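Local atomic coordinates of 6-phospho-beta-d glycosidase (Streptococcus pyogenes, PDB entry 5FOO), a protein that probably hydrolyses 6-phospho-beta-glucosides as a family 1 glycoside hydrolase and binds 6-phosphocyclophellitol in its pocket. Residues S135-V138 and V139-V143; F145-V148 and C149-F153; L196-A199 and T200-I204; V203-A206 and Y207-P211. The protein carries 1 engineered substitution. All coordinates share one frame; numbering follows the deposited sequence.

Contact 1 (S135-V138 and V139-V143); sequences SKHV and VDLFV
H137 and L141, one turn apart at the start of helix 136-153, meet with the isobutyl branch laid over one face of the imidazole. The evidence is that L141 CG lies 4.2 Å from the centroid of the H137 ring and 21° off its normal, a CH-pi contact displaced toward the rim. Both methyls share in it: L141 CD1 comes to 3.7 Å from H137 NE2, while L141 CD2 is 3.8 Å from H137 CE1. The imidazole can be reached in this way because H137 CG stands anti to the backbone N (chi1 175°), which swings the ring along the helix toward the following turn. Its rotation is fixed further by a hydrogen bond from NE2 to E87 and by the ring of Y130, met edge-to-face.

S135 is the N-cap. Its OG accepts from V138 N at 3.1 Å in a nearly straight bond (170°), and weakly from H137 N at 3.0 Å. The carbonyl of the same residue receives V139 N, again at 3.1 Å, so both oxygens of S135 serve the first turn. D140 rests its CB 3.3 Å from H137 O and sends OD1 into a salt bridge with K202. The chemistry implies a division of labour: the serine caps V138 N firmly and H137 N only weakly, while the imidazole offers a face to leucine and keeps a polar edge atom for E87.

Contact 2 (F145-V148 and C149-F153); sequences FSKV and CFEQF
C149 sets its sulfur beside the ring of F145 in a Cys sulfur-aromatic contact on helix 136-153, one of the outer helices of the (beta/alpha)8 barrel. C149 SG is 4.1 Å from the centroid of the F145 ring and approaches obliquely, 35° off the normal; its closest ring atom is F145 CE1 at 3.5 Å. W79 stacks on the same phenyl, and L82 touches both residues, so this is the packed side.

S146 and F150 make a second tight pair. The S146 carbonyl oxygen lies 3.1 Å above one face of the F150 ring, offset toward the rim, and also accepts F150 N at 2.9 Å. The hydroxyl takes the crowded position between backbone N and carbonyl carbon (chi1 77°), from which it bonds back to V143 O. Around the F150 ring, W160 and Y207 meet it edge-to-face.

The exposed side, K147 and E151, is much looser. The two carry opposite charges one turn apart, yet K147 NZ and E151 OE2 remain 6.6 Å from each other, too far for a salt bridge. Sparse too is the contact between buried V148 and partly exposed Q152 near the helix end: V148 CG1 touches Q152 CG at 4.0 Å, and Q152 CG sits 3.3 Å from V148 O.

Contact 3 (L196-A199 and T200-I204); sequences LALA and TAKVI
Within helix 186-208, which packs on the outside of the barrel between strands 159-161 and 218-224, T200 turns its hydroxyl back onto the carbonyl of L196, the residue four places earlier. T200 OG1 donates to L196 O at 2.8 Å, and T200 N donates to the same oxygen at 3.0 Å. The two donors come from opposite faces of the carbonyl plane, which explains how both fit on one acceptor. With OG1 beside the backbone N (chi1 -56°), the hydroxyl hangs over the preceding turn while CG2 takes the other branch. H163 NE2 is a further hydrogen-bond partner of L196 O.

On another side of the helix L198 and K202 run side by side and point the same way. Their aliphatic parts meet at L198 CD1 and K202 CG, 4.2 Å apart, and K202 CG also lies 3.4 Å from L198 O. Beyond this the lysine bends (chi3 96°), and the turn takes its ammonium off to D140 on helix 136-153. V203 presses CG2 to 3.3 Å from A199 O, the carbonyl that receives V203 N.

The chemistry is that of a polar side chain made compatible with a buried helix. The threonine proton is spent on a main-chain oxygen, and the combined pull of three partners probably polarises the L196 carbonyl; the lysine, by contrast, lays its CG against L198 and carries its charge to D140.

Contact 4 (V203-A206 and Y207-P211); sequences VIQA and YRRGP
The guanidinium of R209 lies flat against the side-chain amide of Q205, the two planes only 4° apart. Q205 CD sits 3.7 Å above the guanidinium plane, over its centre, and the polar atoms fall in line: OE1 of the glutamine is 3.6 Å from R209 NH2, and NE2 of the glutamine is 3.8 Å from R209 NH1. Such face-to-face placing is a stack, since the nitrogens look past the amide and not into it. Q205 CG stands anti to its own N (chi1 -178°), and the extended glutamine then runs alongside the extended arginine.

A second guanidinium, that of R208, has the methyl I204 CG2 on one face, 3.3 Å above the plane and offset toward the rim; the nearest atom there is R208 NH1 at 3.4 Å. The nitrogen R208 NH2 is engaged separately, by D292 in a salt bridge and by the carbonyl of R290. Y207 leaves in a different direction, its ring meeting that of W160 and its OH bonded to G217 N.

In the backbone, R209 N bonds to Q205 O at 3.1 Å, and G210 N bonds to Y207 O, three residues back and also 3.1 Å away. Both arginines thus lay their charged ends back along the helix. The whole is i to i+4 side-chain packing in the last turns of an outer barrel helix, just before the chain returns to strand 218-224.

In the fold
Contacts 1 and 2 follow one another on helix 136-153, contacts 3 and 4 on helix 186-208, and these neighbouring barrel helices face each other pairwise: contact centres 1 and 3, like 2 and 4, are about 10 Å apart. The seam is polar where D140 OD1 meets K202 NZ at 2.7 Å, and apolar around V203, whose CG1 lies 3.5 Å from F150 CZ and whose CG2 lies 3.7 Å from F142 CE2. Nothing here lines the pocket: the L196 side chain is about 14 Å from 6-phosphocyclophellitol. Both helices nevertheless reach H163, through the F142 ring and L196 O, next in sequence to the ligand-pocket residues N164 and E165.

Contact 1 (S135-V138 and V139-V143)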
# COMPACT_ATOMS: atom_id res chain seq x y z
N SER A 135 0.23 -5.97 20.09
CA SER A 135 0.55 -7.24 20.73
C SER A 135 1.40 -8.18 19.90
O SER A 135 1.04 -8.51 18.73
CB SER A 135 -0.73 -7.94 21.11
OG SER A 135 -0.49 -9.33 21.23
N LYS A 136 2.49 -8.67 20.51
CA LYS A 136 3.32 -9.69 19.84
C LYS A 136 2.63 -11.04 19.69
O LYS A 136 2.98 -11.82 18.78
CB LYS A 136 4.66 -9.80 20.50
CG LYS A 136 5.45 -8.47 20.36
CD LYS A 136 6.80 -8.50 21.09
CE LYS A 136 7.53 -7.17 20.89
NZ LYS A 136 8.92 -7.25 21.38
N HIS A 137 1.59 -11.29 20.48
CA HIS A 137 0.75 -12.48 20.26
C HIS A 137 -0.05 -12.33 18.96
O HIS A 137 -0.11 -13.24 18.16
CB HIS A 137 -0.17 -12.74 21.44
CG HIS A 137 -1.12 -13.87 21.21
ND1 HIS A 137 -0.69 -15.17 21.01
CD2 HIS A 137 -2.47 -13.91 21.16
CE1 HIS A 137 -1.74 -15.95 20.86
NE2 HIS A 137 -2.83 -15.21 20.94
N VAL A 138 -0.64 -11.17 18.76
CA VAL A 138 -1.29 -10.85 17.49
C VAL A 138 -0.38 -11.03 16.27
O VAL A 138 -0.85 -11.53 15.20
CB VAL A 138 -1.91 -9.45 17.50
CG1 VAL A 138 -2.25 -8.96 16.07
CG2 VAL A 138 -3.14 -9.46 18.41
N VAL A 139 0.86 -10.59 16.40
CA VAL A 139 1.87 -10.81 15.36
C VAL A 139 2.01 -12.28 15.06
O VAL A 139 2.08 -12.68 13.90
CB VAL A 139 3.22 -10.28 15.76
CG1 VAL A 139 4.35 -10.86 14.90
CG2 VAL A 139 3.18 -8.76 15.61
N ASP A 140 2.03 -13.10 16.10
CA ASP A 140 2.09 -14.57 15.89
C ASP A 140 0.85 -15.09 15.20
O ASP A 140 0.97 -15.96 14.39
CB ASP A 140 2.28 -15.33 17.21
CG ASP A 140 3.71 -15.23 17.75
OD1 ASP A 140 4.66 -15.07 16.98
OD2 ASP A 140 3.89 -15.34 18.96
N LEU A 141 -0.34 -14.58 15.52
CA LEU A 141 -1.54 -15.02 14.85
C LEU A 141 -1.54 -14.58 13.33
O LEU A 141 -2.03 -15.30 12.44
CB LEU A 141 -2.77 -14.49 15.57
CG LEU A 141 -2.95 -14.87 17.04
CD1 LEU A 141 -4.25 -14.33 17.59
CD2 LEU A 141 -2.89 -16.38 17.23
N PHE A 142 -0.97 -13.41 13.05
CA PHE A 142 -0.78 -12.96 11.66
C PHE A 142 0.11 -13.95 10.88
O PHE A 142 -0.18 -14.31 9.74
CB PHE A 142 -0.24 -11.52 11.66
CG PHE A 142 0.07 -10.96 10.31
CD1 PHE A 142 -0.92 -10.76 9.39
CD2 PHE A 142 1.34 -10.53 10.01
CE1 PHE A 142 -0.66 -10.21 8.19
CE2 PHE A 142 1.62 -10.00 8.79
CZ PHE A 142 0.62 -9.85 7.88
N VAL A 143 1.15 -14.41 11.53
CA VAL A 143 2.05 -15.43 10.94
C VAL A 143 1.32 -16.70 10.64
O VAL A 143 1.51 -17.28 9.59
CB VAL A 143 3.26 -15.74 11.86
CG1 VAL A 143 4.09 -16.93 11.35
CG2 VAL A 143 4.13 -14.49 12.02

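Contact 2 (F145-V148 and C149-F153)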
# COMPACT_ATOMS: atom_id res chain seq x y z
N PHE A 145 -1.87 -16.99 10.04
CA PHE A 145 -2.66 -16.64 8.85
C PHE A 145 -1.82 -16.71 7.56
O PHE A 145 -2.28 -17.24 6.55
CB PHE A 145 -3.29 -15.23 9.05
CG PHE A 145 -3.64 -14.52 7.81
CD1 PHE A 145 -4.62 -15.01 6.96
CD2 PHE A 145 -3.10 -13.25 7.54
CE1 PHE A 145 -4.99 -14.31 5.84
CE2 PHE A 145 -3.44 -12.58 6.41
CZ PHE A 145 -4.39 -13.10 5.56
N SER A 146 -0.63 -16.14 7.58
CA SER A 146 0.25 -16.10 6.39
C SER A 146 0.59 -17.53 5.94
O SER A 146 0.58 -17.81 4.72
CB SER A 146 1.51 -15.24 6.60
OG SER A 146 2.49 -15.92 7.40
N LYS A 147 0.86 -18.41 6.91
CA LYS A 147 1.12 -19.83 6.61
C LYS A 147 -0.06 -20.51 5.91
O LYS A 147 0.13 -21.26 4.94
CB LYS A 147 1.41 -20.64 7.86
CG LYS A 147 2.79 -20.63 8.42
CD LYS A 147 2.87 -21.83 9.40
CE LYS A 147 4.24 -22.03 9.97
NZ LYS A 147 4.47 -21.17 11.17
N VAL A 148 -1.29 -20.27 6.38
CA VAL A 148 -2.46 -20.78 5.63
C VAL A 148 -2.37 -20.32 4.18
O VAL A 148 -2.47 -21.14 3.29
CB VAL A 148 -3.83 -20.39 6.27
CG1 VAL A 148 -4.98 -20.81 5.43
CG2 VAL A 148 -3.98 -21.00 7.68
N CYS A 149 -2.17 -19.00 3.96
CA CYS A 149 -2.11 -18.44 2.60
C CYS A 149 -1.03 -19.14 1.74
O CYS A 149 -1.29 -19.60 0.64
CB CYS A 149 -1.82 -16.96 2.65
SG CYS A 149 -3.21 -15.99 3.35
N PHE A 150 0.18 -19.22 2.25
CA PHE A 150 1.26 -19.89 1.52
C PHE A 150 0.95 -21.41 1.21
O PHE A 150 1.15 -21.85 0.07
CB PHE A 150 2.55 -19.77 2.27
CG PHE A 150 2.91 -18.36 2.66
CD1 PHE A 150 2.63 -17.28 1.83
CD2 PHE A 150 3.60 -18.13 3.85
CE1 PHE A 150 3.00 -15.99 2.19
CE2 PHE A 150 4.01 -16.88 4.19
CZ PHE A 150 3.71 -15.79 3.36
N GLU A 151 0.43 -22.15 2.18
CA GLU A 151 0.06 -23.55 1.99
C GLU A 151 -1.06 -23.72 0.98
O GLU A 151 -1.01 -24.61 0.15
CB GLU A 151 -0.34 -24.17 3.32
CG GLU A 151 0.88 -24.29 4.21
CD GLU A 151 0.60 -24.58 5.65
OE1 GLU A 151 -0.58 -24.77 6.02
OE2 GLU A 151 1.58 -24.65 6.43
N GLN A 152 -2.05 -22.83 1.00
CA GLN A 152 -3.23 -23.02 0.19
C GLN A 152 -3.07 -22.48 -1.20
O GLN A 152 -3.66 -23.03 -2.12
CB GLN A 152 -4.45 -22.41 0.84
CG GLN A 152 -4.87 -23.06 2.17
CD GLN A 152 -5.22 -24.52 2.00
OE1 GLN A 152 -5.82 -24.91 0.99
NE2 GLN A 152 -4.79 -25.34 2.94
N PHE A 153 -2.31 -21.39 -1.35
CA PHE A 153 -2.24 -20.67 -2.59
C PHE A 153 -0.89 -20.62 -3.22
O PHE A 153 -0.77 -20.19 -4.37
CB PHE A 153 -2.72 -19.20 -2.37
CG PHE A 153 -4.07 -19.11 -1.66
CD1 PHE A 153 -5.17 -19.80 -2.17
CD2 PHE A 153 -4.23 -18.38 -0.49
CE1 PHE A 153 -6.41 -19.73 -1.55
CE2 PHE A 153 -5.46 -18.36 0.19
CZ PHE A 153 -6.55 -19.05 -0.35

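Contact 3 (L196-A199 and T200-I204)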
# COMPACT_ATOMS: atom_id res chain seq x y z
N LEU A 196 5.18 -4.33 13.47
CA LEU A 196 4.94 -4.53 12.02
C LEU A 196 6.17 -5.01 11.24
O LEU A 196 6.08 -5.90 10.36
CB LEU A 196 4.35 -3.27 11.43
CG LEU A 196 2.91 -3.04 11.87
CD1 LEU A 196 2.54 -1.61 11.53
CD2 LEU A 196 1.95 -3.97 11.18
N ALA A 197 7.31 -4.44 11.60
CA ALA A 197 8.59 -4.84 11.02
C ALA A 197 9.00 -6.27 11.41
O ALA A 197 9.47 -7.00 10.58
CB ALA A 197 9.68 -3.89 11.45
N LEU A 198 8.81 -6.61 12.68
CA LEU A 198 9.01 -7.94 13.19
C LEU A 198 8.06 -8.93 12.52
O LEU A 198 8.48 -10.04 12.16
CB LEU A 198 8.83 -8.02 14.70
CG LEU A 198 8.92 -9.44 15.32
CD1 LEU A 198 10.30 -10.02 15.18
CD2 LEU A 198 8.55 -9.37 16.78
N ALA A 199 6.80 -8.56 12.37
CA ALA A 199 5.85 -9.37 11.60
C ALA A 199 6.28 -9.62 10.17
O ALA A 199 6.09 -10.69 9.66
CB ALA A 199 4.47 -8.75 11.62
N THR A 200 6.85 -8.63 9.54
CA THR A 200 7.38 -8.75 8.18
C THR A 200 8.43 -9.89 8.12
O THR A 200 8.36 -10.80 7.27
CB THR A 200 7.99 -7.46 7.69
OG1 THR A 200 7.03 -6.39 7.75
CG2 THR A 200 8.43 -7.59 6.21
N ALA A 201 9.37 -9.85 9.07
CA ALA A 201 10.46 -10.83 9.13
C ALA A 201 9.98 -12.23 9.50
O ALA A 201 10.43 -13.20 8.90
CB ALA A 201 11.52 -10.36 10.11
N LYS A 202 9.02 -12.34 10.42
CA LYS A 202 8.42 -13.59 10.73
C LYS A 202 7.58 -14.22 9.62
O LYS A 202 7.58 -15.45 9.45
CB LYS A 202 7.60 -13.50 12.02
CG LYS A 202 8.48 -13.24 13.22
CD LYS A 202 7.74 -13.44 14.53
CE LYS A 202 8.04 -14.84 15.00
NZ LYS A 202 7.28 -15.15 16.22
N VAL A 203 6.89 -13.40 8.84
CA VAL A 203 6.12 -13.92 7.72
C VAL A 203 7.09 -14.41 6.64
O VAL A 203 6.88 -15.47 6.01
CB VAL A 203 5.09 -12.90 7.17
CG1 VAL A 203 4.48 -13.42 5.89
CG2 VAL A 203 3.98 -12.77 8.23
N ILE A 204 8.14 -13.64 6.43
CA ILE A 204 9.19 -14.04 5.49
C ILE A 204 9.83 -15.34 5.90
O ILE A 204 10.00 -16.21 5.07
CB ILE A 204 10.23 -12.92 5.29
CG1 ILE A 204 9.58 -11.76 4.50
CG2 ILE A 204 11.47 -13.45 4.58
CD1 ILE A 204 10.46 -10.49 4.48

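Contact 4 (V203-A206 and Y207-P211)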
# COMPACT_ATOMS: atom_id res chain seq x y z
N VAL A 203 6.89 -13.40 8.84
CA VAL A 203 6.12 -13.92 7.72
C VAL A 203 7.09 -14.41 6.64
O VAL A 203 6.88 -15.47 6.01
CB VAL A 203 5.09 -12.90 7.17
CG1 VAL A 203 4.48 -13.42 5.89
CG2 VAL A 203 3.98 -12.77 8.23
N ILE A 204 8.14 -13.64 6.43
CA ILE A 204 9.19 -14.04 5.49
C ILE A 204 9.83 -15.34 5.90
O ILE A 204 10.00 -16.21 5.07
CB ILE A 204 10.23 -12.92 5.29
CG1 ILE A 204 9.58 -11.76 4.50
CG2 ILE A 204 11.47 -13.45 4.58
CD1 ILE A 204 10.46 -10.49 4.48
N GLN A 205 10.12 -15.51 7.19
CA GLN A 205 10.65 -16.77 7.65
C GLN A 205 9.66 -17.87 7.29
O GLN A 205 10.08 -18.92 6.81
CB GLN A 205 10.94 -16.78 9.14
CG GLN A 205 11.56 -18.06 9.74
CD GLN A 205 11.78 -17.89 11.23
OE1 GLN A 205 12.91 -17.96 11.72
NE2 GLN A 205 10.72 -17.56 11.93
N ALA A 206 8.38 -17.66 7.58
CA ALA A 206 7.38 -18.70 7.43
C ALA A 206 7.25 -19.09 5.95
O ALA A 206 7.10 -20.27 5.65
CB ALA A 206 6.02 -18.30 8.01
N TYR A 207 7.40 -18.10 5.05
CA TYR A 207 7.24 -18.35 3.65
C TYR A 207 8.37 -19.30 3.22
O TYR A 207 8.13 -20.28 2.48
CB TYR A 207 7.29 -17.04 2.83
CG TYR A 207 7.25 -17.31 1.33
CD1 TYR A 207 6.09 -17.80 0.79
CD2 TYR A 207 8.38 -17.14 0.49
CE1 TYR A 207 6.00 -18.10 -0.56
CE2 TYR A 207 8.30 -17.46 -0.86
CZ TYR A 207 7.11 -17.97 -1.37
OH TYR A 207 6.90 -18.29 -2.68
N ARG A 208 9.59 -18.98 3.67
CA ARG A 208 10.80 -19.69 3.22
C ARG A 208 10.98 -21.10 3.78
O ARG A 208 11.55 -21.94 3.11
CB ARG A 208 12.03 -18.86 3.41
CG ARG A 208 11.95 -17.63 2.55
CD ARG A 208 13.18 -16.82 2.71
NE ARG A 208 13.21 -15.66 1.84
CZ ARG A 208 13.79 -14.50 2.19
NH1 ARG A 208 14.44 -14.37 3.33
NH2 ARG A 208 13.77 -13.48 1.35
N ARG A 209 10.36 -21.36 4.91
CA ARG A 209 10.21 -22.69 5.43
C ARG A 209 9.13 -23.53 4.79
O ARG A 209 9.06 -24.71 5.12
CB ARG A 209 9.89 -22.60 6.91
CG ARG A 209 11.09 -22.19 7.71
CD ARG A 209 10.68 -21.91 9.14
NE ARG A 209 11.82 -21.84 10.07
CZ ARG A 209 11.69 -21.59 11.38
NH1 ARG A 209 10.50 -21.36 11.92
NH2 ARG A 209 12.77 -21.56 12.16
N GLY A 210 8.27 -22.99 3.94
CA GLY A 210 7.23 -23.84 3.36
C GLY A 210 7.83 -24.90 2.37
O GLY A 210 9.01 -24.82 1.94
N PRO A 211 7.02 -25.89 2.01
CA PRO A 211 7.49 -26.91 1.06
C PRO A 211 8.09 -26.25 -0.15
O PRO A 211 7.65 -25.17 -0.58
CB PRO A 211 6.22 -27.66 0.70
CG PRO A 211 5.30 -27.48 1.88
CD PRO A 211 5.70 -26.22 2.61